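Local coordinates for hypothetical protein PA3696 (Pseudomonas aeruginosa, PDB 1YOX) that is of unknown function but belongs to the AIM24 family, named for mitochondrial biogenesis, and assembles as a trimer rich in antiparallel beta sheet, at residues Y39-G42 with D43-F46; A102-L105 with D106-G109; V183-T186 with D187-Y191; S224-F227 with S228-A231. All coordinates share one frame; numbering follows the deposited sequence.

Contact 1 of 4, residues Y39-G42 with D43-F46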
ATOM      1  N   TYR C  39     -13.972   7.130 -10.398  1.00 36.43           N
ATOM      2  CA  TYR C  39     -15.388   7.366 -10.606  1.00 36.60           C
ATOM      3  C   TYR C  39     -15.673   8.729 -11.208  1.00 37.51           C
ATOM      4  O   TYR C  39     -14.885   9.662 -11.099  1.00 36.77           O
ATOM      5  CB  TYR C  39     -16.225   7.152  -9.318  1.00 36.12           C
ATOM      6  CG  TYR C  39     -15.966   8.167  -8.215  1.00 35.48           C
ATOM      7  CD1 TYR C  39     -15.147   7.839  -7.142  1.00 33.02           C
ATOM      8  CD2 TYR C  39     -16.529   9.452  -8.250  1.00 35.31           C
ATOM      9  CE1 TYR C  39     -14.879   8.737  -6.136  1.00 34.84           C
ATOM     10  CE2 TYR C  39     -16.247  10.383  -7.224  1.00 36.65           C
ATOM     11  CZ  TYR C  39     -15.424  10.003  -6.169  1.00 35.76           C
ATOM     12  OH  TYR C  39     -15.110  10.858  -5.125  1.00 37.17           O
HETATM   13  N   MSE C  40     -16.835   8.828 -11.835  1.00 38.63           N
HETATM   14  CA  MSE C  40     -17.296  10.077 -12.403  1.00 41.37           C
HETATM   15  C   MSE C  40     -18.813  10.146 -12.358  1.00 39.66           C
HETATM   16  O   MSE C  40     -19.507   9.146 -12.571  1.00 39.43           O
HETATM   17  CB  MSE C  40     -16.745  10.305 -13.829  1.00 41.06           C
HETATM   18  CG  MSE C  40     -16.952   9.177 -14.789  1.00 43.50           C
HETATM   19 SE   MSE C  40     -15.958   9.346 -16.500  1.00 49.61          SE
HETATM   20  CE  MSE C  40     -16.417   7.476 -17.075  1.00 45.77           C
ATOM     21  N   THR C  41     -19.300  11.341 -12.046  1.00 38.85           N
ATOM     22  CA  THR C  41     -20.723  11.665 -12.076  1.00 38.15           C
ATOM     23  C   THR C  41     -21.261  11.795 -13.504  1.00 38.92           C
ATOM     24  O   THR C  41     -20.520  11.674 -14.491  1.00 38.11           O
ATOM     25  CB  THR C  41     -21.049  12.947 -11.221  1.00 37.94           C
ATOM     26  OG1 THR C  41     -20.271  14.044 -11.693  1.00 36.71           O
ATOM     27  CG2 THR C  41     -20.755  12.732  -9.750  1.00 34.14           C
ATOM     28  N   GLY C  42     -22.563  12.063 -13.600  1.00 39.71           N
ATOM     29  CA  GLY C  42     -23.360  11.704 -14.774  1.00 40.35           C
ATOM     30  C   GLY C  42     -23.072  12.433 -16.060  1.00 41.20           C
ATOM     31  O   GLY C  42     -23.102  11.833 -17.139  1.00 41.71           O
ATOM     32  N   ASP C  43     -22.796  13.724 -15.972  1.00 41.77           N
ATOM     33  CA  ASP C  43     -22.580  14.515 -17.188  1.00 43.01           C
ATOM     34  C   ASP C  43     -21.108  14.779 -17.466  1.00 42.50           C
ATOM     35  O   ASP C  43     -20.790  15.701 -18.214  1.00 41.98           O
ATOM     36  CB  ASP C  43     -23.365  15.851 -17.131  1.00 44.00           C
ATOM     37  CG  ASP C  43     -24.785  15.693 -16.559  1.00 46.48           C
ATOM     38  OD1 ASP C  43     -25.293  16.670 -15.958  1.00 46.79           O
ATOM     39  OD2 ASP C  43     -25.383  14.593 -16.698  1.00 49.93           O
ATOM     40  N   ILE C  44     -20.218  14.000 -16.837  1.00 43.27           N
ATOM     41  CA  ILE C  44     -18.790  13.940 -17.240  1.00 43.49           C
ATOM     42  C   ILE C  44     -18.592  13.141 -18.529  1.00 44.20           C
ATOM     43  O   ILE C  44     -19.000  12.006 -18.613  1.00 43.75           O
ATOM     44  CB  ILE C  44     -17.860  13.374 -16.129  1.00 43.66           C
ATOM     45  CG1 ILE C  44     -17.573  14.452 -15.092  1.00 42.67           C
ATOM     46  CG2 ILE C  44     -16.485  12.915 -16.706  1.00 42.47           C
ATOM     47  CD1 ILE C  44     -18.315  14.226 -13.859  1.00 46.22           C
ATOM     48  N   ARG C  45     -17.995  13.775 -19.528  1.00 46.07           N
ATOM     49  CA  ARG C  45     -17.556  13.111 -20.757  1.00 48.71           C
ATOM     50  C   ARG C  45     -16.020  13.086 -20.843  1.00 49.82           C
ATOM     51  O   ARG C  45     -15.324  14.000 -20.362  1.00 49.00           O
ATOM     52  CB  ARG C  45     -18.117  13.827 -21.997  1.00 49.35           C
ATOM     53  CG  ARG C  45     -19.661  13.825 -22.141  1.00 51.41           C
ATOM     54  CD  ARG C  45     -20.222  12.444 -22.472  1.00 54.67           C
ATOM     55  NE  ARG C  45     -21.625  12.337 -22.081  1.00 56.39           N
ATOM     56  CZ  ARG C  45     -22.056  11.809 -20.935  1.00 57.48           C
ATOM     57  NH1 ARG C  45     -21.199  11.324 -20.039  1.00 57.59           N
ATOM     58  NH2 ARG C  45     -23.355  11.781 -20.682  1.00 56.47           N
ATOM     59  N   PHE C  46     -15.503  12.038 -21.467  1.00 51.78           N
ATOM     60  CA  PHE C  46     -14.053  11.817 -21.564  1.00 53.89           C
ATOM     61  C   PHE C  46     -13.619  11.593 -23.012  1.00 55.48           C
ATOM     62  O   PHE C  46     -14.298  10.889 -23.771  1.00 55.89           O
ATOM     63  CB  PHE C  46     -13.651  10.621 -20.705  1.00 53.77           C
ATOM     64  CG  PHE C  46     -14.502   9.406 -20.933  1.00 54.40           C
ATOM     65  CD1 PHE C  46     -14.262   8.560 -22.014  1.00 55.06           C
ATOM     66  CD2 PHE C  46     -15.550   9.113 -20.075  1.00 54.59           C
ATOM     67  CE1 PHE C  46     -15.054   7.431 -22.237  1.00 56.60           C
ATOM     68  CE2 PHE C  46     -16.349   7.986 -20.278  1.00 55.46           C
ATOM     69  CZ  PHE C  46     -16.103   7.142 -21.362  1.00 56.16           C
TER
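The side chain of Met40, present as selenomethionine, overlaps the CD2 and CE2 side of Phe46 and reaches past the branch of Ile44. Its SE atom lies 3.6 Å from Phe46 CD2, while the distance from Met40 SE to Ile44 CG2 is also 3.6 Å, so the soft, polarisable atom is shared between an aromatic and an aliphatic neighbour. Because SE stands 4.8 Å from the centroid of the Phe46 ring and 70° off its normal, this is an oblique Met-aromatic contact. Met40 CG sits between the backbone N and the carbonyl carbon (chi1 52°), and the chain is extended from there, which carries SE out to the ring, the Met40 and Phe46 side chains crossing at about a right angle. An unbranched, flexible residue suits this span.

Between the partners, a type I beta turn runs from Thr41 to Ile44 with Gly42 and Asp43 at its centre; its closing bond, Ile44 N to Thr41 O at 3.3 Å, is weak. The turn joins strands 37-40 and 44-48, which belong to different sheets: Thr41 pairs through its backbone with His89, whereas Arg45 pairs with Thr81. Tyr39 and Met40 also pair in an antiparallel ladder with a strand of the second subunit, so the sheet runs on across the interface. Compact Gly42 and polar Asp43 suit the partly exposed corner, and Thr41 OG1 is held by Gln88 and by the backbone N of His89. Arg45 folds back, bent at chi2 (-70°), to give a weak bond from its NH1 to Ile44 O at 2.7 Å. Arg176 of the second subunit donates to this same carbonyl and to Thr41 O.

Contact 2 of 4, residues A102-L105 with D106-G109; sequences AVDL and DDVG
Val108 folds back over the end of strand 98-104, and its N donates to Leu105 O at 2.8 Å, whereas the bond from Asp107 N to Asp104 O is weak. The donor of the Val108 bond lies above the carbonyl plane and not on a lone pair, beside the short 3-10 segment 106-107. Next to this bond, Val108 CG2 sits between the backbone N and the carbonyl carbon (chi1 -65° for CG1), which brings it within 3.3 Å of Leu105 O and 4.2 Å of Val103 CG1. Val103 and Leu105 are buried and rest on Leu112 and Val157; branched aliphatic residues suit that inward side, where strand 98-104 gives way to the loop leading to strand 111-115.

The outward side is looser and acidic. Asp104 turns CG anti to its N (chi1 -167°), and OD1 accepts the N-H of Asp106 at 2.8 Å on its anti side, somewhat out of the carboxylate plane. That bond makes an Asx turn, in which the Asp104 side chain stands in for a residue of a beta turn. Asp106 and Asp107 are exposed, and their carboxylates flank that of Asp104 without bonding to it: Asp104 OD1 is 4.2 Å from Asp106 OD1, and Asp104 OD2 is 4.3 Å from Asp107 OD2. Three acids this close would be expected to raise one another's proton affinity, although solvent at the exposed pair should screen much of the repulsion.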
ATOM      1  N   ALA C 102      -1.305  18.518  -4.220  1.00 39.94           N
ATOM      2  CA  ALA C 102      -1.664  19.524  -5.214  1.00 40.67           C
ATOM      3  C   ALA C 102      -0.487  20.459  -5.281  1.00 41.09           C
ATOM      4  O   ALA C 102       0.078  20.823  -4.262  1.00 42.20           O
ATOM      5  CB  ALA C 102      -2.927  20.271  -4.797  1.00 40.17           C
ATOM      6  N   VAL C 103      -0.067  20.814  -6.474  1.00 42.02           N
ATOM      7  CA  VAL C 103       0.988  21.792  -6.593  1.00 42.78           C
ATOM      8  C   VAL C 103       0.464  22.869  -7.525  1.00 43.78           C
ATOM      9  O   VAL C 103       0.110  22.595  -8.677  1.00 43.02           O
ATOM     10  CB  VAL C 103       2.326  21.163  -7.097  1.00 43.03           C
ATOM     11  CG1 VAL C 103       3.396  22.240  -7.296  1.00 44.31           C
ATOM     12  CG2 VAL C 103       2.839  20.073  -6.128  1.00 41.87           C
ATOM     13  N   ASP C 104       0.363  24.093  -7.007  1.00 45.48           N
ATOM     14  CA  ASP C 104      -0.015  25.227  -7.855  1.00 46.66           C
ATOM     15  C   ASP C 104       1.204  25.594  -8.655  1.00 47.15           C
ATOM     16  O   ASP C 104       2.272  25.832  -8.105  1.00 47.81           O
ATOM     17  CB  ASP C 104      -0.511  26.414  -7.029  1.00 46.92           C
ATOM     18  CG  ASP C 104      -1.200  27.472  -7.883  1.00 47.73           C
ATOM     19  OD1 ASP C 104      -0.772  27.718  -9.033  1.00 51.29           O
ATOM     20  OD2 ASP C 104      -2.175  28.073  -7.408  1.00 47.58           O
ATOM     21  N   LEU C 105       1.064  25.592  -9.965  1.00 47.93           N
ATOM     22  CA  LEU C 105       2.178  25.939 -10.804  1.00 48.80           C
ATOM     23  C   LEU C 105       2.633  27.388 -10.522  1.00 50.66           C
ATOM     24  O   LEU C 105       3.853  27.655 -10.458  1.00 50.48           O
ATOM     25  CB  LEU C 105       1.852  25.663 -12.278  1.00 48.81           C
ATOM     26  CG  LEU C 105       2.394  24.367 -12.946  1.00 48.69           C
ATOM     27  CD1 LEU C 105       2.830  23.294 -11.969  1.00 46.03           C
ATOM     28  CD2 LEU C 105       1.445  23.798 -13.997  1.00 47.42           C
ATOM     29  N   ASP C 106       1.674  28.303 -10.293  1.00 51.68           N
ATOM     30  CA  ASP C 106       2.028  29.690  -9.928  1.00 53.02           C
ATOM     31  C   ASP C 106       3.027  29.720  -8.788  1.00 53.12           C
ATOM     32  O   ASP C 106       3.977  30.473  -8.834  1.00 53.52           O
ATOM     33  CB  ASP C 106       0.811  30.549  -9.573  1.00 53.11           C
ATOM     34  CG  ASP C 106       0.048  31.023 -10.797  1.00 54.87           C
ATOM     35  OD1 ASP C 106      -1.079  31.567 -10.626  1.00 56.50           O
ATOM     36  OD2 ASP C 106       0.557  30.841 -11.930  1.00 55.66           O
ATOM     37  N   ASP C 107       2.818  28.874  -7.787  1.00 53.83           N
ATOM     38  CA  ASP C 107       3.685  28.816  -6.603  1.00 54.13           C
ATOM     39  C   ASP C 107       5.099  28.339  -6.881  1.00 53.55           C
ATOM     40  O   ASP C 107       5.919  28.313  -5.974  1.00 54.34           O
ATOM     41  CB  ASP C 107       3.063  27.923  -5.514  1.00 54.68           C
ATOM     42  CG  ASP C 107       1.945  28.619  -4.746  1.00 56.86           C
ATOM     43  OD1 ASP C 107       2.067  29.837  -4.435  1.00 59.00           O
ATOM     44  OD2 ASP C 107       0.942  27.940  -4.443  1.00 59.38           O
ATOM     45  N   VAL C 108       5.377  27.939  -8.114  1.00 53.07           N
ATOM     46  CA  VAL C 108       6.676  27.352  -8.486  1.00 52.71           C
ATOM     47  C   VAL C 108       7.126  27.786  -9.900  1.00 52.38           C
ATOM     48  O   VAL C 108       7.771  27.021 -10.622  1.00 52.42           O
ATOM     49  CB  VAL C 108       6.695  25.770  -8.386  1.00 52.67           C
ATOM     50  CG1 VAL C 108       6.518  25.287  -6.949  1.00 53.13           C
ATOM     51  CG2 VAL C 108       5.667  25.130  -9.328  1.00 52.06           C
ATOM     52  N   GLY C 109       6.770  29.010 -10.293  1.00 51.96           N
ATOM     53  CA  GLY C 109       7.334  29.592 -11.506  1.00 51.00           C
ATOM     54  C   GLY C 109       6.673  29.150 -12.795  1.00 50.19           C
ATOM     55  O   GLY C 109       7.071  29.574 -13.869  1.00 49.61           O
TER

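Contact 3 of 4, residues V183-T186 with D187-Y191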
ATOM      1  N   VAL C 183      10.121  12.015  -6.982  1.00 38.43           N
ATOM      2  CA  VAL C 183       8.792  12.380  -7.444  1.00 40.02           C
ATOM      3  C   VAL C 183       8.795  13.559  -8.414  1.00 40.93           C
ATOM      4  O   VAL C 183       8.444  13.407  -9.596  1.00 40.85           O
ATOM      5  CB  VAL C 183       7.847  12.702  -6.252  1.00 39.60           C
ATOM      6  CG1 VAL C 183       6.425  13.031  -6.751  1.00 40.71           C
ATOM      7  CG2 VAL C 183       7.809  11.541  -5.302  1.00 39.65           C
ATOM      8  N   ALA C 184       9.169  14.730  -7.885  1.00 42.12           N
ATOM      9  CA  ALA C 184       9.069  16.021  -8.575  1.00 43.22           C
ATOM     10  C   ALA C 184      10.178  16.975  -8.103  1.00 43.90           C
ATOM     11  O   ALA C 184      10.721  16.811  -6.995  1.00 43.15           O
ATOM     12  CB  ALA C 184       7.684  16.654  -8.312  1.00 42.75           C
ATOM     13  N   PHE C 185      10.500  17.960  -8.947  1.00 45.03           N
ATOM     14  CA  PHE C 185      11.393  19.075  -8.578  1.00 46.42           C
ATOM     15  C   PHE C 185      11.178  20.326  -9.442  1.00 47.87           C
ATOM     16  O   PHE C 185      10.758  20.252 -10.608  1.00 47.59           O
ATOM     17  CB  PHE C 185      12.878  18.662  -8.598  1.00 46.10           C
ATOM     18  CG  PHE C 185      13.365  18.174  -9.943  1.00 45.84           C
ATOM     19  CD1 PHE C 185      13.961  19.049 -10.845  1.00 44.76           C
ATOM     20  CD2 PHE C 185      13.247  16.841 -10.296  1.00 45.91           C
ATOM     21  CE1 PHE C 185      14.419  18.610 -12.083  1.00 45.52           C
ATOM     22  CE2 PHE C 185      13.693  16.394 -11.530  1.00 47.16           C
ATOM     23  CZ  PHE C 185      14.285  17.288 -12.429  1.00 46.02           C
ATOM     24  N   THR C 186      11.486  21.469  -8.836  1.00 49.52           N
ATOM     25  CA  THR C 186      11.336  22.788  -9.442  1.00 50.97           C
ATOM     26  C   THR C 186      12.557  23.070 -10.300  1.00 52.53           C
ATOM     27  O   THR C 186      13.487  22.261 -10.347  1.00 52.82           O
ATOM     28  CB  THR C 186      11.283  23.864  -8.329  1.00 50.99           C
ATOM     29  OG1 THR C 186      12.459  23.754  -7.511  1.00 50.31           O
ATOM     30  CG2 THR C 186      10.067  23.660  -7.435  1.00 49.50           C
ATOM     31  N   ASP C 187      12.569  24.226 -10.964  1.00 54.06           N
ATOM     32  CA  ASP C 187      13.759  24.721 -11.677  1.00 54.85           C
ATOM     33  C   ASP C 187      14.865  25.046 -10.677  1.00 55.12           C
ATOM     34  O   ASP C 187      14.600  25.174  -9.481  1.00 54.94           O
ATOM     35  CB  ASP C 187      13.416  25.983 -12.474  1.00 55.09           C
ATOM     36  CG  ASP C 187      12.843  25.678 -13.851  1.00 56.92           C
ATOM     37  OD1 ASP C 187      13.530  25.015 -14.669  1.00 58.21           O
ATOM     38  OD2 ASP C 187      11.705  26.125 -14.123  1.00 59.17           O
ATOM     39  N   GLY C 188      16.099  25.179 -11.167  1.00 55.87           N
ATOM     40  CA  GLY C 188      17.242  25.546 -10.321  1.00 56.21           C
ATOM     41  C   GLY C 188      17.926  24.349  -9.669  1.00 56.62           C
ATOM     42  O   GLY C 188      18.854  24.499  -8.836  1.00 56.01           O
ATOM     43  N   ILE C 189      17.454  23.162 -10.056  1.00 56.15           N
ATOM     44  CA  ILE C 189      17.983  21.902  -9.573  1.00 55.73           C
ATOM     45  C   ILE C 189      18.505  21.132 -10.767  1.00 55.61           C
ATOM     46  O   ILE C 189      17.780  20.931 -11.759  1.00 55.18           O
ATOM     47  CB  ILE C 189      16.881  21.072  -8.892  1.00 55.98           C
ATOM     48  CG1 ILE C 189      16.349  21.793  -7.655  1.00 55.82           C
ATOM     49  CG2 ILE C 189      17.376  19.665  -8.570  1.00 55.28           C
ATOM     50  CD1 ILE C 189      17.382  22.003  -6.583  1.00 57.31           C
ATOM     51  N   ASP C 190      19.767  20.725 -10.671  1.00 55.44           N
ATOM     52  CA  ASP C 190      20.417  19.904 -11.693  1.00 55.84           C
ATOM     53  C   ASP C 190      20.376  18.435 -11.259  1.00 55.34           C
ATOM     54  O   ASP C 190      20.511  18.120 -10.071  1.00 54.99           O
ATOM     55  CB  ASP C 190      21.866  20.351 -11.865  1.00 56.06           C
ATOM     56  CG  ASP C 190      22.462  19.930 -13.194  1.00 59.10           C
ATOM     57  OD1 ASP C 190      23.135  18.848 -13.257  1.00 59.23           O
ATOM     58  OD2 ASP C 190      22.260  20.707 -14.172  1.00 61.21           O
ATOM     59  N   TYR C 191      20.208  17.547 -12.228  1.00 55.05           N
ATOM     60  CA  TYR C 191      20.065  16.122 -11.966  1.00 55.07           C
ATOM     61  C   TYR C 191      20.862  15.331 -12.991  1.00 55.52           C
ATOM     62  O   TYR C 191      20.956  15.710 -14.161  1.00 55.39           O
ATOM     63  CB  TYR C 191      18.579  15.695 -12.020  1.00 54.30           C
ATOM     64  CG  TYR C 191      17.934  15.921 -13.381  1.00 54.14           C
ATOM     65  CD1 TYR C 191      17.802  14.873 -14.298  1.00 52.95           C
ATOM     66  CD2 TYR C 191      17.507  17.200 -13.770  1.00 52.78           C
ATOM     67  CE1 TYR C 191      17.244  15.089 -15.565  1.00 52.70           C
ATOM     68  CE2 TYR C 191      16.946  17.426 -15.027  1.00 52.17           C
ATOM     69  CZ  TYR C 191      16.821  16.370 -15.921  1.00 53.67           C
ATOM     70  OH  TYR C 191      16.258  16.599 -17.171  1.00 55.05           O
TER
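Thr186 and Asp187 meet at the corner where the chain leaves strand 182-185 and heads for strand 189-195, and beyond these neighbours the two backbones diverge. No backbone hydrogen bond joins the segments, because the strands enter different sheets; this is a connection between sheets and not a tight hairpin. Earlier, Val183 and Ala184 both face Trp221 in a classic beta bulge. At the bend Gly188 adopts phi 88°, where a side chain would press on the preceding carbonyl O, so glycine fits.

Inside the angle between the strands the side chains close up. Phe185 CZ comes to 3.5 Å from Tyr191 CD2, and the rings, with centroids 5.2 Å apart and planes at 51°, meet obliquely. In both residues CG lies between the backbone N and the carbonyl carbon (chi1 60° for Phe185), a torsion that swings each ring into the gap between the strands. Ile189 fills the space nearer the bend, its CB and CG2 each 4.1 Å from Phe185 CD1, and reaches Leu214 and Leu170 as well. Leu148 touches both aromatic residues.

Polar groups hold the corner itself. Thr186 OG1 donates to Asp187 O at 3.2 Å, tilted from the carbonyl plane, and also receives the N-H of Thr219; a hydroxyl can serve both roles at once. Outside the two segments, Asp187 forms a salt bridge with Arg111. Apolar packing thus fills the wedge while the Thr186 hydroxyl ties its apex, and Arg111 should stabilise the charged form of Asp187.

Contact 4 of 4, residues S224-F227 with S228-A231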
ATOM      1  N   SER C 224       9.085   7.536  -0.439  1.00 33.35           N
ATOM      2  CA  SER C 224       9.715   6.416   0.238  1.00 33.49           C
ATOM      3  C   SER C 224       9.509   5.056  -0.440  1.00 34.00           C
ATOM      4  O   SER C 224      10.328   4.156  -0.267  1.00 35.07           O
ATOM      5  CB  SER C 224       9.221   6.322   1.683  1.00 33.49           C
ATOM      6  OG  SER C 224       7.839   6.016   1.740  1.00 33.48           O
ATOM      7  N   LEU C 225       8.401   4.877  -1.167  1.00 33.56           N
ATOM      8  CA  LEU C 225       8.095   3.581  -1.767  1.00 32.61           C
ATOM      9  C   LEU C 225       7.651   3.762  -3.204  1.00 32.53           C
ATOM     10  O   LEU C 225       6.470   3.630  -3.520  1.00 31.18           O
ATOM     11  CB  LEU C 225       7.072   2.774  -0.956  1.00 33.39           C
ATOM     12  CG  LEU C 225       6.652   1.398  -1.539  1.00 32.73           C
ATOM     13  CD1 LEU C 225       7.802   0.436  -1.706  1.00 29.56           C
ATOM     14  CD2 LEU C 225       5.560   0.784  -0.703  1.00 32.71           C
ATOM     15  N   PRO C 226       8.635   4.010  -4.087  1.00 32.72           N
ATOM     16  CA  PRO C 226       8.350   4.255  -5.471  1.00 32.90           C
ATOM     17  C   PRO C 226       7.850   2.964  -6.103  1.00 33.00           C
ATOM     18  O   PRO C 226       8.201   1.866  -5.646  1.00 32.61           O
ATOM     19  CB  PRO C 226       9.707   4.687  -6.053  1.00 33.15           C
ATOM     20  CG  PRO C 226      10.748   4.179  -5.128  1.00 32.79           C
ATOM     21  CD  PRO C 226      10.086   3.997  -3.790  1.00 32.78           C
ATOM     22  N   PHE C 227       6.987   3.117  -7.099  1.00 32.94           N
ATOM     23  CA  PHE C 227       6.376   2.001  -7.777  1.00 34.01           C
ATOM     24  C   PHE C 227       7.437   1.036  -8.329  1.00 34.74           C
ATOM     25  O   PHE C 227       7.225  -0.191  -8.401  1.00 35.29           O
ATOM     26  CB  PHE C 227       5.502   2.543  -8.912  1.00 33.63           C
ATOM     27  CG  PHE C 227       4.961   1.485  -9.826  1.00 33.62           C
ATOM     28  CD1 PHE C 227       4.013   0.576  -9.380  1.00 32.96           C
ATOM     29  CD2 PHE C 227       5.385   1.415 -11.140  1.00 33.85           C
ATOM     30  CE1 PHE C 227       3.506  -0.375 -10.215  1.00 32.01           C
ATOM     31  CE2 PHE C 227       4.873   0.461 -11.985  1.00 33.13           C
ATOM     32  CZ  PHE C 227       3.954  -0.445 -11.523  1.00 33.12           C
ATOM     33  N   SER C 228       8.568   1.608  -8.729  1.00 35.27           N
ATOM     34  CA  SER C 228       9.638   0.865  -9.386  1.00 35.59           C
ATOM     35  C   SER C 228      10.267  -0.080  -8.399  1.00 34.99           C
ATOM     36  O   SER C 228      10.655  -1.195  -8.753  1.00 35.03           O
ATOM     37  CB  SER C 228      10.691   1.831  -9.930  1.00 35.40           C
ATOM     38  OG  SER C 228      11.024   2.814  -8.965  1.00 38.01           O
ATOM     39  N   ARG C 229      10.368   0.372  -7.155  1.00 33.74           N
ATOM     40  CA  ARG C 229      10.844  -0.494  -6.117  1.00 33.30           C
ATOM     41  C   ARG C 229       9.778  -1.513  -5.725  1.00 33.23           C
ATOM     42  O   ARG C 229      10.086  -2.711  -5.538  1.00 32.68           O
ATOM     43  CB  ARG C 229      11.328   0.300  -4.911  1.00 32.88           C
ATOM     44  CG  ARG C 229      11.730  -0.584  -3.761  1.00 32.88           C
ATOM     45  CD  ARG C 229      12.098   0.215  -2.543  1.00 35.97           C
ATOM     46  NE  ARG C 229      13.227   1.122  -2.817  1.00 37.19           N
ATOM     47  CZ  ARG C 229      13.895   1.808  -1.892  1.00 35.15           C
ATOM     48  NH1 ARG C 229      13.567   1.697  -0.616  1.00 35.22           N
ATOM     49  NH2 ARG C 229      14.895   2.605  -2.253  1.00 35.39           N
ATOM     50  N   LEU C 230       8.527  -1.053  -5.611  1.00 32.08           N
ATOM     51  CA  LEU C 230       7.431  -1.958  -5.273  1.00 31.20           C
ATOM     52  C   LEU C 230       7.333  -3.031  -6.364  1.00 30.79           C
ATOM     53  O   LEU C 230       7.458  -4.215  -6.070  1.00 30.14           O
ATOM     54  CB  LEU C 230       6.091  -1.206  -5.152  1.00 31.16           C
ATOM     55  CG  LEU C 230       4.898  -1.646  -4.276  1.00 30.54           C
ATOM     56  CD1 LEU C 230       3.529  -1.187  -4.844  1.00 28.30           C
ATOM     57  CD2 LEU C 230       4.862  -3.095  -3.938  1.00 29.81           C
ATOM     58  N   ALA C 231       7.135  -2.620  -7.619  1.00 30.39           N
ATOM     59  CA  ALA C 231       6.929  -3.585  -8.714  1.00 30.68           C
ATOM     60  C   ALA C 231       8.147  -4.476  -8.892  1.00 32.07           C
ATOM     61  O   ALA C 231       7.998  -5.697  -9.012  1.00 31.31           O
ATOM     62  CB  ALA C 231       6.610  -2.896  -9.987  1.00 30.47           C
TER
HETATM   63  O   HOH W   1      10.933   1.439  -0.018  1.00 49.77           O
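Ala231 N donates to Phe227 O at 2.6 Å and Leu230 N to Pro226 O at 2.9 Å, both nearly straight, the latter with the donor in the carbonyl plane. Pro226 O also receives a weaker bond from Arg229 N at 3.0 Å, so two N-H groups of the first turn converge on a single oxygen. The guanidinium of Arg229 turns back toward the loop, where a water lies 2.7 Å from Arg229 NH1 and 2.8 Å from Ser224 O. Its main partner is Asp178, through a salt bridge from NH2, and the backbone O of Met37 of the third subunit takes a further bond. A long residue bent at chi3 (-60°) can bring its charge to that subunit boundary.

These bonds open helix 227-237, which follows strand 219-223, with Pro226 at the N-cap. Proline is compatible with the position: its ring restrains phi, and its carbonyl is still available to the helix. Pro226 CG packs 3.9 Å from Arg229 CB, crossing the base of that side chain at a slant.

Further along, Phe227 extends with CG anti to its backbone N (chi1 172°), and Ala231 CB sits over one face of the ring, toward its rim, in a CH-pi contact 4.1 Å from the centroid. The small methyl allows this close cover, while the rings of Tyr96 and Phe140 also meet Phe227. Leu225 CD1 approaches Leu230 CB, and Leu230 packs against Leu230 of the second subunit.

Contacts 1 and 3 solve the same problem at places 35 Å apart between centres: each carries the chain from one sheet into another, with apolar side chains filling the wedge, though of these two only contact 1 borders a neighbouring subunit. Contact 2 shares a six-stranded sheet with contact 1, yet touches contact 3, where Val108 CG1 packs 3.9 Å from Thr186 CG2. Three aspartates gather at its outward side. Contact 4 is wholly buried, its centre 20 Å from that of contact 3, and is the one built on an alpha helix; its arginine is paired with an aspartate of its own chain and also bonds to the third subunit, whereas Asp106 and Asp107 in contact 2 are exposed.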